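Local coordinates for dihydroneopterin aldolase (Burkholderia thailandensis, PDB 3V9O), which belongs to the dihydroneopterin aldolase family, forms a four-chain assembly and binds guanine in a pocket shared between neighbouring subunits, at residues P64-K68 against L69-V73. Numbering follows the deposited sequence.
With GUN (guanine), chain G.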
loop_
_atom_site.group_PDB
_atom_site.type_symbol
_atom_site.label_atom_id
_atom_site.label_comp_id
_atom_site.label_asym_id
_atom_site.label_seq_id
_atom_site.Cartn_x
_atom_site.Cartn_y
_atom_site.Cartn_z
ATOM N N PRO A 64 -20.263 9.741 15.544
ATOM C CA PRO A 64 -21.228 9.434 16.588
ATOM C C PRO A 64 -20.834 10.062 17.892
ATOM O O PRO A 64 -19.663 9.996 18.337
ATOM C CB PRO A 64 -21.176 7.901 16.695
ATOM C CG PRO A 64 -19.713 7.590 16.315
ATOM C CD PRO A 64 -19.388 8.597 15.218
ATOM N N VAL A 65 -21.819 10.696 18.502
ATOM C CA VAL A 65 -21.627 11.222 19.830
ATOM C C VAL A 65 -22.478 10.477 20.837
ATOM O O VAL A 65 -22.333 10.712 22.023
ATOM C CB VAL A 65 -21.840 12.768 19.925
ATOM C CG1 VAL A 65 -20.961 13.474 18.908
ATOM C CG2 VAL A 65 -23.286 13.130 19.695
ATOM N N GLU A 66 -23.363 9.587 20.363
ATOM C CA GLU A 66 -24.173 8.736 21.254
ATOM C C GLU A 66 -23.958 7.260 20.990
ATOM O O GLU A 66 -24.708 6.426 21.500
ATOM C CB GLU A 66 -25.688 8.933 21.050
ATOM C CG GLU A 66 -26.252 10.245 21.383
ATOM C CD GLU A 66 -27.768 10.244 21.243
ATOM O OE1 GLU A 66 -28.441 9.764 22.167
ATOM O OE2 GLU A 66 -28.268 10.726 20.210
ATOM N N ASP A 67 -22.937 6.933 20.221
ATOM C CA ASP A 67 -22.637 5.531 19.878
ATOM C C ASP A 67 -23.846 4.792 19.286
ATOM O O ASP A 67 -24.048 3.620 19.569
ATOM C CB ASP A 67 -22.071 4.807 21.105
ATOM C CG ASP A 67 -21.292 3.521 20.741
ATOM O OD1 ASP A 67 -20.805 3.358 19.623
ATOM O OD2 ASP A 67 -21.159 2.711 21.683
ATOM N N LYS A 68 -24.603 5.479 18.432
ATOM C CA LYS A 68 -25.778 4.869 17.757
ATOM C C LYS A 68 -25.629 4.752 16.256
ATOM O O LYS A 68 -25.091 5.631 15.601
ATOM C CB LYS A 68 -27.035 5.690 18.068
ATOM C CG LYS A 68 -27.500 5.504 19.494
ATOM C CD LYS A 68 -28.658 6.437 19.841
ATOM C CE LYS A 68 -28.996 6.458 21.361
ATOM N NZ LYS A 68 -29.226 5.106 21.973
ATOM N N LEU A 69 -26.068 3.624 15.700
ATOM C CA LEU A 69 -25.884 3.311 14.314
ATOM C C LEU A 69 -26.500 4.385 13.401
ATOM O O LEU A 69 -25.967 4.651 12.320
ATOM C CB LEU A 69 -26.479 1.908 14.000
ATOM C CG LEU A 69 -26.212 1.400 12.583
ATOM C CD1 LEU A 69 -24.721 1.312 12.161
ATOM C CD2 LEU A 69 -26.921 0.016 12.453
ATOM N N ARG A 70 -27.620 4.986 13.814
ATOM C CA ARG A 70 -28.262 6.032 13.026
ATOM C C ARG A 70 -27.364 7.253 12.814
ATOM O O ARG A 70 -27.658 8.075 11.961
ATOM C CB ARG A 70 -29.592 6.477 13.661
ATOM C CG ARG A 70 -29.435 7.068 15.058
ATOM C CD ARG A 70 -30.756 7.632 15.572
ATOM N NE ARG A 70 -30.760 7.929 17.008
ATOM C CZ ARG A 70 -30.037 8.884 17.608
ATOM N NH1 ARG A 70 -29.195 9.659 16.920
ATOM N NH2 ARG A 70 -30.163 9.062 18.924
ATOM N N GLU A 71 -26.302 7.391 13.615
ATOM C CA GLU A 71 -25.388 8.528 13.494
ATOM C C GLU A 71 -24.331 8.353 12.403
ATOM O O GLU A 71 -23.535 9.265 12.164
ATOM C CB GLU A 71 -24.652 8.764 14.816
ATOM C CG GLU A 71 -25.579 9.171 15.931
ATOM C CD GLU A 71 -24.785 9.458 17.157
ATOM O OE1 GLU A 71 -24.439 8.480 17.823
ATOM O OE2 GLU A 71 -24.437 10.637 17.448
ATOM N N VAL A 72 -24.222 7.143 11.835
ATOM C CA VAL A 72 -23.199 6.886 10.833
ATOM C C VAL A 72 -23.757 6.260 9.559
ATOM O O VAL A 72 -24.963 5.925 9.480
ATOM C CB VAL A 72 -22.091 5.962 11.408
ATOM C CG1 VAL A 72 -21.479 6.516 12.671
ATOM C CG2 VAL A 72 -22.594 4.548 11.694
ATOM N N VAL A 73 -22.919 6.182 8.523
ATOM C CA VAL A 73 -23.262 5.435 7.305
ATOM C C VAL A 73 -22.962 3.960 7.583
ATOM O O VAL A 73 -21.850 3.598 7.891
ATOM C CB VAL A 73 -22.445 5.911 6.070
ATOM C CG1 VAL A 73 -22.682 4.959 4.887
ATOM C CG2 VAL A 73 -22.849 7.359 5.702
HETATM N N9 GUN G . -22.905 -1.666 10.685
HETATM C C8 GUN G . -22.832 -2.566 11.740
HETATM N N7 GUN G . -21.858 -2.207 12.695
HETATM C C5 GUN G . -21.395 -1.003 12.200
HETATM C C6 GUN G . -20.356 -0.088 12.705
HETATM O O6 GUN G . -19.711 -0.248 13.753
HETATM N N1 GUN G . -20.117 1.048 11.933
HETATM C C2 GUN G . -20.744 1.276 10.709
HETATM N N2 GUN G . -20.398 2.377 9.962
HETATM N N3 GUN G . -21.732 0.411 10.216
HETATM C C4 GUN G . -21.989 -0.696 10.999
HETATM O O HOH W 1 -26.661 12.193 17.902
#
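E71 N donates to K68 O at 2.9 Å, closing a 3-10 turn over 69-71 just after 64-68 has curled round. In the T-fold (tunnelling fold) of this family, an antiparallel sheet with helices 76-87 and 94-106, this is the loop from strand 47-58 to the first helix. The E71 carboxylate fills the curl and ties it together through backbone amides; CG lies anti to the carbonyl carbon (chi1 -65°) and the chain beyond is extended, which carries the carboxylate to them. E71 OE2 receives V65 N at 2.8 Å, on the syn side but 33° out of the carboxylate plane. E71 OE1 accepts two donors: E66 N reaches its syn lone pair at 3.0 Å, while K68 N comes in nearly along the C-O axis at 3.1 Å. With both oxygens engaged, rotation of the carboxylate is restrained. Beyond it, E66 OE2 and R70 NH2 form a salt bridge of 2.8 Å, the oxygen lying close to the guanidinium plane although the two flat groups are turned 57° apart. K68 runs alongside R70, its CD over one guanidinium face. D67 OD1 hydrogen-bonds T96 OG1 of the second subunit. L69 CD1 packs against guanine, whose N2 donates to V73 O at 2.8 Å; E95 of that subunit also binds it. A water donates to both E66 OE2 and E71 OE2, carboxylate oxygens 4.7 Å apart.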